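Local coordinates for protein ORF112 (Cyprinid herpesvirus 3, PDB 4WCG) that binds left-handed Z-DNA through the Zalpha domain captured here, the C-terminal piece of a longer viral protein probably linked to evasion of innate immunity, at residues A56-I61 with E71-L76; M42-L47 with D82-K87. All coordinates share one frame; numbering follows the deposited sequence.

In the fold
From the N terminus, helix 40-52 comes first, followed by helix 58-65 and helix 69-81, and the chain then turns into strand 86-87, which pairs antiparallel with strand 94-95. Contact 1 closes the short loop between the second and third helices, setting the start of helix 58-65 against helix 69-81, the recognition helix of this winged helix-turn-helix fold. Contact 2 closes a longer loop, bringing the turn before strand 86-87 back to helix 40-52, so contact 1 is nested inside it. The two meet at helix 69-81: His75 packs on Met42 and Asn43, and Leu76 O touches Val85. Contact 1 joins the second helix to the third, and contact 2 joins the first to the turn that leads into the wing.

Contact 1. Residues A56-I61 with E71-L76; sequences AKAVHI and EVNRHL. With nucleotides of chain D.
The flat carboxamide of Asn73 meets Ala58 with its oxygen end: OD1 lies 3.3 Å from Ala58 CB, a van der Waals touch with no hydrogen bond. Its other end, ND2, donates to OP1 of DG5 of chain D at 2.9 Å, so one small group spans the helix contact and the Z-DNA backbone. Val59 CG1 lies over the centre of one face of the His60 ring, 3.7 Å above its plane. The His75 ring has Glu71 O at its edge, in plane, held by ND1 at 2.8 Å; the backbone N of His75 reaches the same oxygen from the opposite face of the carbonyl plane. Arg74, its CG anti to the backbone N (chi1 -172°), serves the next phosphate: NH1 bonds OP1 of DC6 of chain D at 2.8 Å, at the guanidinium edge and near its plane. The rest of the contact is aliphatic. Ile61 CG2 meets Val72 CG1 at 3.8 Å, and Ala58 CB rests against Leu76 CD1 at 4.1 Å. This is the buried seam of a helix-turn-helix: helix 58-65 packs on recognition helix 69-81, whose His75 also touches helix 40-52, while Ala56 joins Trp94 of the wing by backbone hydrogen bonding.

Contact 2. Residues M42-L47 with D82-K87; sequences MNLKIL and DGRVRK. With SO4 (sulfate ion), chain E.
Leu47 makes the apolar part of this contact, and its two methyls have separate jobs. CD2 sits 3.5 Å from Val85 CG1, the two side chains crossing obliquely, and packs equally near Arg84 O. Val85 has CG1 anti to its carbonyl carbon (chi1 -59°), which puts that methyl on the Leu47 side. The other Leu47 methyl, CD1, lies 3.5 Å from Arg84 NH2, set obliquely to the guanidinium plane.

Around that guanidinium the packing mixes apolar and polar neighbours. Leu44 CD2 comes up to its edge, near the plane, 4.0 Å from NH2. Asn43 crosses Arg84 at about a right angle, its amide plane turned 78° from the guanidinium, and ND2 stands 3.7 Å from Arg84 NH1. That is a contact between two donors and not a bond; both look to Glu40, Asn43 ND2 through a hydrogen bond to OE1 and Arg84 NH2 through a salt bridge to OE2. The shared carboxylate probably offsets the charge that Arg84 brings against helix 40-52.

In the winged helix-turn-helix fold this is where the recognition helix gives way to the wing. Helix 69-81 finishes in a Schellman motif, with Gly83 at C-prime in a positive-phi conformation, Arg84 N bonded to Met79 O and Gly83 N to Ser80 O.

The hydrogen bonds to sulfate lie at the subunit interface. Arg86 grips the ion, which most likely came with the crystallisation solution, with NE 2.8 Å from O3 and NH2 3.2 Å from O1; NE of Arg86 of the second subunit also bonds it.

Contact 1. Residues A56-I61 with E71-L76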
# COMPACT_ATOMS: atom_id res chain seq x y z
N ALA A 56 -1.89 -2.56 -15.38
CA ALA A 56 -0.95 -3.60 -15.78
C ALA A 56 -0.79 -4.66 -14.70
O ALA A 56 -0.98 -4.41 -13.52
CB ALA A 56 0.40 -2.99 -16.09
N LYS A 57 -0.44 -5.87 -15.15
CA LYS A 57 -0.10 -6.94 -14.23
C LYS A 57 1.41 -7.02 -14.03
O LYS A 57 2.18 -6.67 -14.93
CB LYS A 57 -0.62 -8.27 -14.75
CG LYS A 57 -2.13 -8.36 -14.79
CD LYS A 57 -2.58 -9.75 -15.17
CE LYS A 57 -4.04 -9.98 -14.80
NZ LYS A 57 -4.39 -11.42 -14.82
N ALA A 58 1.83 -7.49 -12.86
CA ALA A 58 3.25 -7.62 -12.55
C ALA A 58 4.01 -8.48 -13.55
O ALA A 58 5.17 -8.18 -13.87
CB ALA A 58 3.43 -8.18 -11.15
N VAL A 59 3.39 -9.56 -14.03
CA VAL A 59 4.10 -10.46 -14.94
C VAL A 59 4.51 -9.71 -16.20
O VAL A 59 5.56 -9.99 -16.78
CB VAL A 59 3.25 -11.69 -15.31
CG1 VAL A 59 1.98 -11.29 -16.07
CG2 VAL A 59 4.08 -12.68 -16.11
N HIS A 60 3.70 -8.74 -16.62
CA HIS A 60 3.99 -8.03 -17.86
C HIS A 60 5.02 -6.94 -17.62
O HIS A 60 5.88 -6.69 -18.47
CB HIS A 60 2.69 -7.47 -18.43
CG HIS A 60 1.72 -8.53 -18.85
ND1 HIS A 60 0.36 -8.44 -18.61
CD2 HIS A 60 1.91 -9.72 -19.47
CE1 HIS A 60 -0.24 -9.52 -19.08
NE2 HIS A 60 0.68 -10.31 -19.60
N ILE A 61 4.96 -6.31 -16.46
CA ILE A 61 5.99 -5.35 -16.09
C ILE A 61 7.35 -6.05 -15.98
O ILE A 61 8.35 -5.57 -16.50
CB ILE A 61 5.65 -4.66 -14.77
CG1 ILE A 61 4.29 -3.96 -14.91
CG2 ILE A 61 6.76 -3.69 -14.38
CD1 ILE A 61 3.77 -3.32 -13.65
N GLU A 71 10.23 -9.74 -7.71
CA GLU A 71 10.89 -8.46 -7.48
C GLU A 71 10.00 -7.28 -7.83
O GLU A 71 9.89 -6.32 -7.08
CB GLU A 71 12.19 -8.39 -8.30
CG GLU A 71 12.94 -7.08 -8.14
CD GLU A 71 14.27 -7.08 -8.89
OE1 GLU A 71 14.51 -8.02 -9.68
OE2 GLU A 71 15.06 -6.14 -8.67
N VAL A 72 9.34 -7.37 -8.98
CA VAL A 72 8.41 -6.33 -9.37
C VAL A 72 7.28 -6.19 -8.33
O VAL A 72 6.93 -5.07 -7.92
CB VAL A 72 7.85 -6.60 -10.78
CG1 VAL A 72 6.67 -5.68 -11.09
CG2 VAL A 72 8.95 -6.40 -11.81
N ASN A 73 6.73 -7.31 -7.87
CA ASN A 73 5.66 -7.24 -6.88
C ASN A 73 6.17 -6.67 -5.56
O ASN A 73 5.45 -5.93 -4.90
CB ASN A 73 5.00 -8.62 -6.68
CG ASN A 73 3.81 -8.82 -7.58
OD1 ASN A 73 3.12 -7.85 -7.91
ND2 ASN A 73 3.53 -10.06 -7.96
N ARG A 74 7.39 -7.01 -5.16
CA ARG A 74 7.92 -6.46 -3.91
C ARG A 74 7.91 -4.93 -3.99
O ARG A 74 7.52 -4.24 -3.03
CB ARG A 74 9.32 -7.00 -3.63
CG ARG A 74 9.85 -6.62 -2.24
CD ARG A 74 11.12 -7.35 -1.89
NE ARG A 74 12.24 -6.92 -2.71
CZ ARG A 74 12.77 -7.66 -3.68
NH1 ARG A 74 12.27 -8.85 -3.95
NH2 ARG A 74 13.80 -7.20 -4.37
N HIS A 75 8.34 -4.42 -5.14
CA HIS A 75 8.40 -2.97 -5.30
C HIS A 75 7.01 -2.33 -5.44
O HIS A 75 6.76 -1.28 -4.86
CB HIS A 75 9.30 -2.60 -6.48
CG HIS A 75 10.76 -2.81 -6.21
ND1 HIS A 75 11.33 -4.07 -6.14
CD2 HIS A 75 11.76 -1.93 -5.98
CE1 HIS A 75 12.62 -3.95 -5.89
NE2 HIS A 75 12.91 -2.66 -5.79
N LEU A 76 6.11 -2.97 -6.19
CA LEU A 76 4.74 -2.45 -6.33
C LEU A 76 4.06 -2.33 -4.98
O LEU A 76 3.47 -1.29 -4.64
CB LEU A 76 3.89 -3.36 -7.24
CG LEU A 76 4.17 -3.27 -8.74
CD1 LEU A 76 3.54 -4.46 -9.46
CD2 LEU A 76 3.60 -1.96 -9.29
P DG D 5 5.00 -13.16 -6.19
OP1 DG D 5 4.34 -12.78 -7.42
OP2 DG D 5 6.10 -14.09 -6.27
O5' DG D 5 5.46 -11.82 -5.49
C5' DG D 5 6.08 -11.87 -4.24
C4' DG D 5 6.28 -10.48 -3.69
O4' DG D 5 5.01 -9.83 -3.52
C3' DG D 5 6.96 -10.45 -2.33
O3' DG D 5 8.33 -10.20 -2.56
C2' DG D 5 6.28 -9.31 -1.60
C1' DG D 5 4.95 -9.11 -2.31
N9 DG D 5 3.75 -9.52 -1.60
C8 DG D 5 2.61 -8.77 -1.45
N7 DG D 5 1.66 -9.40 -0.84
C5 DG D 5 2.19 -10.65 -0.57
C6 DG D 5 1.63 -11.76 0.10
O6 DG D 5 0.52 -11.86 0.59
N1 DG D 5 2.51 -12.82 0.14
C2 DG D 5 3.78 -12.82 -0.38
N2 DG D 5 4.47 -13.94 -0.23
N3 DG D 5 4.32 -11.79 -0.99
C4 DG D 5 3.48 -10.74 -1.04
P DC D 6 9.42 -11.19 -2.05
OP1 DC D 6 10.69 -10.66 -2.43
OP2 DC D 6 9.06 -12.52 -2.42
O5' DC D 6 9.22 -11.07 -0.49
C5' DC D 6 10.29 -11.19 0.43
C4' DC D 6 9.91 -12.11 1.56
O4' DC D 6 8.79 -11.57 2.29
C3' DC D 6 9.48 -13.52 1.15
O3' DC D 6 10.01 -14.42 2.11
C2' DC D 6 7.98 -13.48 1.28
C1' DC D 6 7.80 -12.55 2.46
N1 DC D 6 6.49 -11.89 2.52
C2 DC D 6 5.44 -12.54 3.17
O2 DC D 6 5.64 -13.65 3.65
N3 DC D 6 4.24 -11.94 3.23
C4 DC D 6 4.05 -10.75 2.68
N4 DC D 6 2.85 -10.19 2.78
C5 DC D 6 5.10 -10.06 2.01
C6 DC D 6 6.29 -10.65 1.97

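Contact 2. Residues M42-L47 with D82-K87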
# COMPACT_ATOMS: atom_id res chain seq x y z
N MET A 42 14.58 0.85 -9.44
CA MET A 42 13.54 -0.09 -9.88
C MET A 42 12.15 0.55 -9.78
O MET A 42 11.31 0.39 -10.66
CB MET A 42 13.60 -1.39 -9.06
CG MET A 42 12.47 -2.36 -9.34
SD MET A 42 12.42 -2.93 -11.06
CE MET A 42 13.71 -4.16 -11.05
N ASN A 43 11.91 1.28 -8.69
CA ASN A 43 10.64 1.97 -8.52
C ASN A 43 10.33 2.88 -9.70
O ASN A 43 9.23 2.86 -10.25
CB ASN A 43 10.64 2.80 -7.24
CG ASN A 43 10.51 1.95 -6.01
OD1 ASN A 43 10.01 0.82 -6.07
ND2 ASN A 43 10.96 2.48 -4.88
N LEU A 44 11.32 3.66 -10.11
CA LEU A 44 11.13 4.60 -11.20
C LEU A 44 10.84 3.89 -12.52
O LEU A 44 10.04 4.36 -13.32
CB LEU A 44 12.35 5.51 -11.33
CG LEU A 44 12.55 6.49 -10.17
CD1 LEU A 44 13.83 7.28 -10.32
CD2 LEU A 44 11.36 7.44 -10.09
N LYS A 45 11.48 2.75 -12.74
CA LYS A 45 11.25 2.00 -13.97
C LYS A 45 9.82 1.44 -14.00
O LYS A 45 9.16 1.42 -15.05
CB LYS A 45 12.27 0.87 -14.11
CG LYS A 45 13.70 1.36 -14.28
CD LYS A 45 14.68 0.22 -14.17
CE LYS A 45 16.11 0.70 -14.42
NZ LYS A 45 17.07 -0.44 -14.50
N ILE A 46 9.34 0.97 -12.86
CA ILE A 46 7.99 0.44 -12.76
C ILE A 46 6.96 1.55 -12.98
O ILE A 46 5.98 1.38 -13.70
CB ILE A 46 7.77 -0.23 -11.41
CG1 ILE A 46 8.63 -1.49 -11.31
CG2 ILE A 46 6.29 -0.58 -11.21
CD1 ILE A 46 8.64 -2.11 -9.93
N LEU A 47 7.20 2.70 -12.36
CA LEU A 47 6.31 3.85 -12.53
C LEU A 47 6.28 4.27 -13.99
O LEU A 47 5.24 4.67 -14.52
CB LEU A 47 6.77 5.01 -11.64
CG LEU A 47 6.61 4.76 -10.14
CD1 LEU A 47 7.24 5.88 -9.34
CD2 LEU A 47 5.14 4.65 -9.78
N ASP A 82 2.69 4.18 0.27
CA ASP A 82 2.65 5.64 0.33
C ASP A 82 1.97 6.25 -0.88
O ASP A 82 2.07 7.45 -1.12
CB ASP A 82 4.06 6.23 0.49
CG ASP A 82 5.04 5.74 -0.55
OD1 ASP A 82 4.96 4.57 -0.97
OD2 ASP A 82 5.94 6.53 -0.93
N GLY A 83 1.25 5.42 -1.63
CA GLY A 83 0.37 5.92 -2.68
C GLY A 83 1.01 6.26 -4.01
O GLY A 83 0.41 6.97 -4.83
N ARG A 84 2.21 5.74 -4.26
CA ARG A 84 2.86 5.98 -5.55
C ARG A 84 2.27 5.13 -6.67
O ARG A 84 2.33 5.50 -7.84
CB ARG A 84 4.36 5.72 -5.43
CG ARG A 84 5.07 6.76 -4.59
CD ARG A 84 6.52 6.39 -4.39
NE ARG A 84 7.34 6.79 -5.52
CZ ARG A 84 8.64 6.51 -5.62
NH1 ARG A 84 9.24 5.79 -4.68
NH2 ARG A 84 9.34 6.92 -6.68
N VAL A 85 1.75 3.96 -6.29
CA VAL A 85 0.93 3.13 -7.17
C VAL A 85 -0.30 2.71 -6.38
O VAL A 85 -0.35 2.83 -5.15
CB VAL A 85 1.68 1.86 -7.69
CG1 VAL A 85 2.93 2.24 -8.46
CG2 VAL A 85 2.05 0.93 -6.54
N ARG A 86 -1.30 2.18 -7.08
CA ARG A 86 -2.52 1.74 -6.43
C ARG A 86 -2.99 0.46 -7.09
O ARG A 86 -3.05 0.37 -8.33
CB ARG A 86 -3.58 2.82 -6.53
CG ARG A 86 -4.81 2.55 -5.68
CD ARG A 86 -5.90 3.53 -5.98
NE ARG A 86 -5.47 4.90 -5.74
CZ ARG A 86 -6.00 5.96 -6.33
NH1 ARG A 86 -6.98 5.81 -7.22
NH2 ARG A 86 -5.55 7.18 -6.05
N LYS A 87 -3.32 -0.54 -6.28
CA LYS A 87 -3.83 -1.80 -6.79
C LYS A 87 -5.34 -1.72 -6.98
O LYS A 87 -6.03 -1.04 -6.21
CB LYS A 87 -3.47 -2.94 -5.83
CG LYS A 87 -3.64 -4.33 -6.40
CD LYS A 87 -3.32 -5.37 -5.32
CE LYS A 87 -4.51 -5.59 -4.42
NZ LYS A 87 -5.63 -6.23 -5.17
S SO4 E . -3.72 6.79 -2.92
O1 SO4 E . -3.36 7.85 -3.86
O2 SO4 E . -5.08 7.02 -2.41
O3 SO4 E . -3.70 5.49 -3.61
O4 SO4 E . -2.78 6.80 -1.80